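Local coordinates for MutT/nudix family protein (Enterococcus faecalis, PDB 2FML) that is of unknown function but belongs to the MutT/nudix family and also carries an NrtR-like winged-helix domain, consistent with a nudix-related regulator that probably binds DNA, at residues Ala53-Gly65 with Leu137-Leu151. Residues are numbered along the deposited sequence; the frame is centred on the assembly and turned at random.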
loop_
_atom_site.group_PDB
_atom_site.type_symbol
_atom_site.label_atom_id
_atom_site.label_comp_id
_atom_site.label_asym_id
_atom_site.label_seq_id
_atom_site.Cartn_x
_atom_site.Cartn_y
_atom_site.Cartn_z
ATOM N N ALA A 53 -22.442 22.497 7.495
ATOM C CA ALA A 53 -22.260 22.836 6.096
ATOM C C ALA A 53 -22.533 21.683 5.147
ATOM O O ALA A 53 -22.763 21.907 3.953
ATOM C CB ALA A 53 -20.863 23.334 5.891
ATOM N N ASP A 54 -22.501 20.457 5.677
ATOM C CA ASP A 54 -22.481 19.207 4.889
ATOM C C ASP A 54 -21.277 19.191 3.924
ATOM O O ASP A 54 -21.410 18.892 2.744
ATOM C CB ASP A 54 -23.840 18.953 4.181
ATOM C CG ASP A 54 -24.129 17.455 3.936
ATOM O OD1 ASP A 54 -23.242 16.596 4.163
ATOM O OD2 ASP A 54 -25.256 17.111 3.519
ATOM N N GLN A 55 -20.088 19.487 4.443
ATOM C CA GLN A 55 -18.920 19.750 3.593
ATOM C C GLN A 55 -17.820 18.787 3.966
ATOM O O GLN A 55 -17.404 18.788 5.109
ATOM C CB GLN A 55 -18.411 21.204 3.736
ATOM C CG GLN A 55 -18.685 22.183 2.541
ATOM C CD GLN A 55 -19.078 23.686 2.978
ATOM O OE1 GLN A 55 -18.407 24.308 3.827
ATOM N NE2 GLN A 55 -20.171 24.241 2.377
ATOM N N LEU A 56 -17.391 17.953 3.009
ATOM C CA LEU A 56 -16.118 17.269 3.107
ATOM C C LEU A 56 -15.021 18.306 2.883
ATOM O O LEU A 56 -15.152 19.188 2.042
ATOM C CB LEU A 56 -15.967 16.193 2.052
ATOM C CG LEU A 56 -16.801 14.914 2.065
ATOM C CD1 LEU A 56 -16.434 14.104 0.782
ATOM C CD2 LEU A 56 -16.566 14.062 3.296
ATOM N N LYS A 57 -13.953 18.231 3.657
ATOM C CA LYS A 57 -12.823 19.121 3.428
ATOM C C LYS A 57 -11.529 18.304 3.396
ATOM O O LYS A 57 -11.465 17.193 3.918
ATOM C CB LYS A 57 -12.762 20.247 4.476
ATOM C CG LYS A 57 -14.064 20.947 4.773
ATOM C CD LYS A 57 -13.857 22.377 5.205
ATOM C CE LYS A 57 -15.161 22.984 5.686
ATOM N NZ LYS A 57 -15.087 24.386 6.252
ATOM N N VAL A 58 -10.507 18.852 2.745
ATOM C CA VAL A 58 -9.208 18.216 2.666
ATOM C C VAL A 58 -8.139 19.292 2.965
ATOM O O VAL A 58 -8.292 20.436 2.539
ATOM C CB VAL A 58 -8.989 17.558 1.275
ATOM C CG1 VAL A 58 -9.092 18.617 0.145
ATOM C CG2 VAL A 58 -7.610 16.767 1.251
ATOM N N LEU A 59 -7.116 18.947 3.743
ATOM C CA LEU A 59 -6.118 19.933 4.130
ATOM C C LEU A 59 -5.043 20.063 3.022
ATOM O O LEU A 59 -4.518 19.035 2.564
ATOM C CB LEU A 59 -5.467 19.548 5.465
ATOM C CG LEU A 59 -4.536 20.551 6.119
ATOM C CD1 LEU A 59 -4.249 20.125 7.514
ATOM C CD2 LEU A 59 -3.234 20.562 5.290
ATOM N N LEU A 60 -4.750 21.296 2.613
ATOM C CA LEU A 60 -3.688 21.592 1.607
ATOM C C LEU A 60 -2.799 22.667 2.199
ATOM O O LEU A 60 -3.244 23.438 3.023
ATOM C CB LEU A 60 -4.248 22.115 0.279
ATOM C CG LEU A 60 -5.143 21.199 -0.543
ATOM C CD1 LEU A 60 -5.526 21.840 -1.881
ATOM C CD2 LEU A 60 -4.437 19.814 -0.788
ATOM N N ILE A 61 -1.547 22.719 1.767
ATOM C CA ILE A 61 -0.656 23.788 2.177
ATOM C C ILE A 61 -0.206 24.449 0.907
ATOM O O ILE A 61 -0.144 23.797 -0.137
ATOM C CB ILE A 61 0.621 23.275 2.903
ATOM C CG1 ILE A 61 1.393 22.303 1.974
ATOM C CG2 ILE A 61 0.278 22.640 4.218
ATOM C CD1 ILE A 61 2.914 22.276 2.162
ATOM N N GLN A 62 0.125 25.747 1.004
ATOM C CA GLN A 62 0.803 26.468 -0.067
ATOM C C GLN A 62 2.282 26.415 0.239
ATOM O O GLN A 62 2.743 26.932 1.262
ATOM C CB GLN A 62 0.341 27.919 -0.213
ATOM C CG GLN A 62 1.059 28.617 -1.339
ATOM C CD GLN A 62 0.566 30.015 -1.621
ATOM O OE1 GLN A 62 0.356 30.405 -2.794
ATOM N NE2 GLN A 62 0.406 30.789 -0.577
ATOM N N ARG A 63 3.018 25.782 -0.671
ATOM C CA ARG A 63 4.461 25.596 -0.498
ATOM C C ARG A 63 5.178 26.917 -0.570
ATOM O O ARG A 63 4.904 27.736 -1.424
ATOM C CB ARG A 63 4.982 24.648 -1.566
ATOM C CG ARG A 63 4.258 23.238 -1.542
ATOM C CD ARG A 63 4.863 22.339 -2.612
ATOM N NE ARG A 63 6.325 22.418 -2.645
ATOM C CZ ARG A 63 7.156 21.715 -1.875
ATOM N NH1 ARG A 63 6.683 20.841 -0.961
ATOM N NH2 ARG A 63 8.474 21.911 -2.013
ATOM N N LYS A 64 6.114 27.142 0.320
ATOM C CA LYS A 64 6.788 28.389 0.247
ATOM C C LYS A 64 8.139 28.327 -0.488
ATOM O O LYS A 64 8.638 29.335 -0.947
ATOM C CB LYS A 64 6.858 29.030 1.632
ATOM C CG LYS A 64 8.016 28.732 2.512
ATOM C CD LYS A 64 8.242 30.031 3.406
ATOM C CE LYS A 64 7.011 30.396 4.305
ATOM N NZ LYS A 64 7.402 30.960 5.676
ATOM N N GLY A 65 8.667 27.116 -0.639
ATOM C CA GLY A 65 9.933 26.885 -1.287
ATOM C C GLY A 65 9.802 25.940 -2.454
ATOM O O GLY A 65 8.779 25.199 -2.585
ATOM N N LEU A 137 -5.522 25.012 12.698
ATOM C CA LEU A 137 -4.369 24.691 11.881
ATOM C C LEU A 137 -3.320 25.752 12.194
ATOM O O LEU A 137 -3.675 26.894 12.343
ATOM C CB LEU A 137 -4.787 24.743 10.401
ATOM C CG LEU A 137 -5.909 23.826 9.940
ATOM C CD1 LEU A 137 -6.143 23.980 8.416
ATOM C CD2 LEU A 137 -5.590 22.355 10.290
ATOM N N ILE A 138 -2.047 25.375 12.322
ATOM C CA ILE A 138 -0.947 26.362 12.290
ATOM C C ILE A 138 0.185 25.969 11.331
ATOM O O ILE A 138 0.766 24.889 11.432
ATOM C CB ILE A 138 -0.443 26.790 13.690
ATOM C CG1 ILE A 138 -0.333 25.578 14.615
ATOM C CG2 ILE A 138 -1.402 27.866 14.287
ATOM C CD1 ILE A 138 -0.824 25.810 16.065
ATOM N N ALA A 139 0.470 26.857 10.390
ATOM C CA ALA A 139 1.508 26.634 9.419
ATOM C C ALA A 139 2.871 26.347 10.066
ATOM O O ALA A 139 3.221 26.911 11.103
ATOM C CB ALA A 139 1.588 27.840 8.468
ATOM N N GLY A 140 3.628 25.440 9.476
ATOM C CA GLY A 140 5.023 25.304 9.842
ATOM C C GLY A 140 5.739 26.288 8.944
ATOM O O GLY A 140 5.101 26.996 8.147
ATOM N N ASP A 141 7.063 26.315 9.052
ATOM C CA ASP A 141 7.904 27.298 8.360
ATOM C C ASP A 141 7.841 27.209 6.835
ATOM O O ASP A 141 7.871 28.253 6.162
ATOM C CB ASP A 141 9.358 27.161 8.808
ATOM C CG ASP A 141 10.218 28.346 8.363
ATOM O OD1 ASP A 141 9.753 29.516 8.470
ATOM O OD2 ASP A 141 11.360 28.099 7.904
ATOM N N ASP A 142 7.766 25.981 6.318
ATOM C CA ASP A 142 7.681 25.688 4.845
ATOM C C ASP A 142 6.289 25.824 4.203
ATOM O O ASP A 142 6.110 25.569 3.011
ATOM C CB ASP A 142 8.278 24.310 4.514
ATOM C CG ASP A 142 9.734 24.175 4.984
ATOM O OD1 ASP A 142 10.518 25.173 4.926
ATOM O OD2 ASP A 142 10.098 23.052 5.409
ATOM N N ALA A 143 5.320 26.263 4.989
ATOM C CA ALA A 143 3.984 26.387 4.508
ATOM C C ALA A 143 3.623 27.834 4.614
ATOM O O ALA A 143 3.683 28.406 5.718
ATOM C CB ALA A 143 3.057 25.529 5.343
ATOM N N LYS A 144 3.291 28.433 3.472
ATOM C CA LYS A 144 2.904 29.857 3.385
ATOM C C LYS A 144 1.463 30.016 3.852
ATOM O O LYS A 144 1.060 31.044 4.338
ATOM C CB LYS A 144 2.978 30.339 1.932
ATOM C CG LYS A 144 4.050 31.331 1.602
ATOM C CD LYS A 144 3.835 31.853 0.180
ATOM C CE LYS A 144 3.127 33.201 0.134
ATOM N NZ LYS A 144 3.416 33.889 -1.171
ATOM N N GLU A 145 0.674 28.986 3.636
ATOM C CA GLU A 145 -0.692 28.931 4.117
ATOM C C GLU A 145 -1.035 27.473 4.297
ATOM O O GLU A 145 -0.410 26.585 3.694
ATOM C CB GLU A 145 -1.661 29.472 3.090
ATOM C CG GLU A 145 -1.365 30.832 2.582
ATOM C CD GLU A 145 -2.636 31.557 2.343
ATOM O OE1 GLU A 145 -3.182 31.419 1.216
ATOM O OE2 GLU A 145 -3.100 32.229 3.300
ATOM N N VAL A 146 -2.025 27.246 5.137
ATOM C CA VAL A 146 -2.533 25.915 5.427
ATOM C C VAL A 146 -4.043 26.084 5.632
ATOM O O VAL A 146 -4.487 26.920 6.400
ATOM C CB VAL A 146 -1.796 25.184 6.645
ATOM C CG1 VAL A 146 -2.098 25.849 7.976
ATOM C CG2 VAL A 146 -2.207 23.720 6.682
ATOM N N HIS A 147 -4.826 25.310 4.899
ATOM C CA HIS A 147 -6.276 25.517 4.934
ATOM C C HIS A 147 -6.948 24.204 4.730
ATOM O O HIS A 147 -6.434 23.315 4.031
ATOM C CB HIS A 147 -6.740 26.441 3.808
ATOM C CG HIS A 147 -6.198 27.833 3.871
ATOM N ND1 HIS A 147 -5.437 28.386 2.853
ATOM C CD2 HIS A 147 -6.331 28.802 4.815
ATOM C CE1 HIS A 147 -5.128 29.636 3.174
ATOM N NE2 HIS A 147 -5.637 29.903 4.365
ATOM N N TRP A 148 -8.148 24.116 5.279
ATOM C CA TRP A 148 -9.093 23.066 4.955
ATOM C C TRP A 148 -9.797 23.513 3.683
ATOM O O TRP A 148 -10.571 24.461 3.701
ATOM C CB TRP A 148 -10.126 22.935 6.105
ATOM C CG TRP A 148 -9.601 22.204 7.314
ATOM C CD1 TRP A 148 -9.341 22.731 8.582
ATOM C CD2 TRP A 148 -9.293 20.804 7.395
ATOM N NE1 TRP A 148 -8.861 21.743 9.402
ATOM C CE2 TRP A 148 -8.843 20.551 8.710
ATOM C CE3 TRP A 148 -9.342 19.737 6.470
ATOM C CZ2 TRP A 148 -8.454 19.285 9.126
ATOM C CZ3 TRP A 148 -8.969 18.473 6.889
ATOM C CH2 TRP A 148 -8.556 18.258 8.236
ATOM N N PHE A 149 -9.526 22.835 2.573
ATOM C CA PHE A 149 -10.197 23.108 1.318
ATOM C C PHE A 149 -11.521 22.370 1.282
ATOM O O PHE A 149 -11.616 21.207 1.646
ATOM C CB PHE A 149 -9.322 22.669 0.131
ATOM C CG PHE A 149 -8.335 23.735 -0.341
ATOM C CD1 PHE A 149 -7.339 24.218 0.512
ATOM C CD2 PHE A 149 -8.369 24.193 -1.674
ATOM C CE1 PHE A 149 -6.449 25.201 0.090
ATOM C CE2 PHE A 149 -7.453 25.174 -2.145
ATOM C CZ PHE A 149 -6.520 25.691 -1.243
ATOM N N ASN A 150 -12.542 23.049 0.819
ATOM C CA ASN A 150 -13.786 22.396 0.488
ATOM C C ASN A 150 -13.602 21.341 -0.583
ATOM O O ASN A 150 -13.063 21.618 -1.655
ATOM C CB ASN A 150 -14.708 23.442 -0.099
ATOM C CG ASN A 150 -16.015 23.449 0.556
ATOM O OD1 ASN A 150 -16.316 24.377 1.339
ATOM N ND2 ASN A 150 -16.811 22.371 0.330
ATOM N N LEU A 151 -14.079 20.144 -0.325
ATOM C CA LEU A 151 -13.989 19.076 -1.305
ATOM C C LEU A 151 -15.406 18.597 -1.752
ATOM O O LEU A 151 -16.203 18.086 -0.954
ATOM C CB LEU A 151 -13.142 17.951 -0.709
ATOM C CG LEU A 151 -13.390 16.560 -1.295
ATOM C CD1 LEU A 151 -12.843 16.386 -2.736
ATOM C CD2 LEU A 151 -12.799 15.520 -0.337
HETATM O O HOH W 1 -18.553 17.700 -0.064
#
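Leu60 lays its CD1 methyl over the centre of the Phe149 ring, 3.6 Å from the ring centroid and only 8° off the normal, a CH-pi contact in which leucine's branch offers a methyl to the flat ring face. The two belong to antiparallel strand 55-63 and segment 145-151 of strand 143-154. Val58 and Phe149 form a hydrogen-bonded pair, as do Leu60 and His147; Leu60 N reaches His147 O at 3.0 Å. On the opposite face the fit is also close but less centred: Leu59 CB sits over one face of the Trp148 six-membered ring, offset toward its rim. With CG anti to the backbone N (chi1 -172°), Leu59 brings CD2 to 3.6 Å from Val146 CG2, apolar chains suiting this close packing, while CD1 meets Leu137 CD2 tip to tip at 3.8 Å.

The Gly140-Ala143 type I turn is looser, and its Asp141 and Asp142 face solvent, as does Lys144. Charged residues suit it: the long Lys64 chain bends so that NZ makes a weak bond to Asp141 O (2.8 Å) and a long salt bridge to Asp141 OD1, while Asp141 OD2 pairs with Arg16 of the second subunit. Within the nudix domain, strand 55-63 pairs with strands 39-50, 143-154 and 72-78, whose Trp72 meets Phe149 edge-to-face; helix 217-228 packs on Leu56.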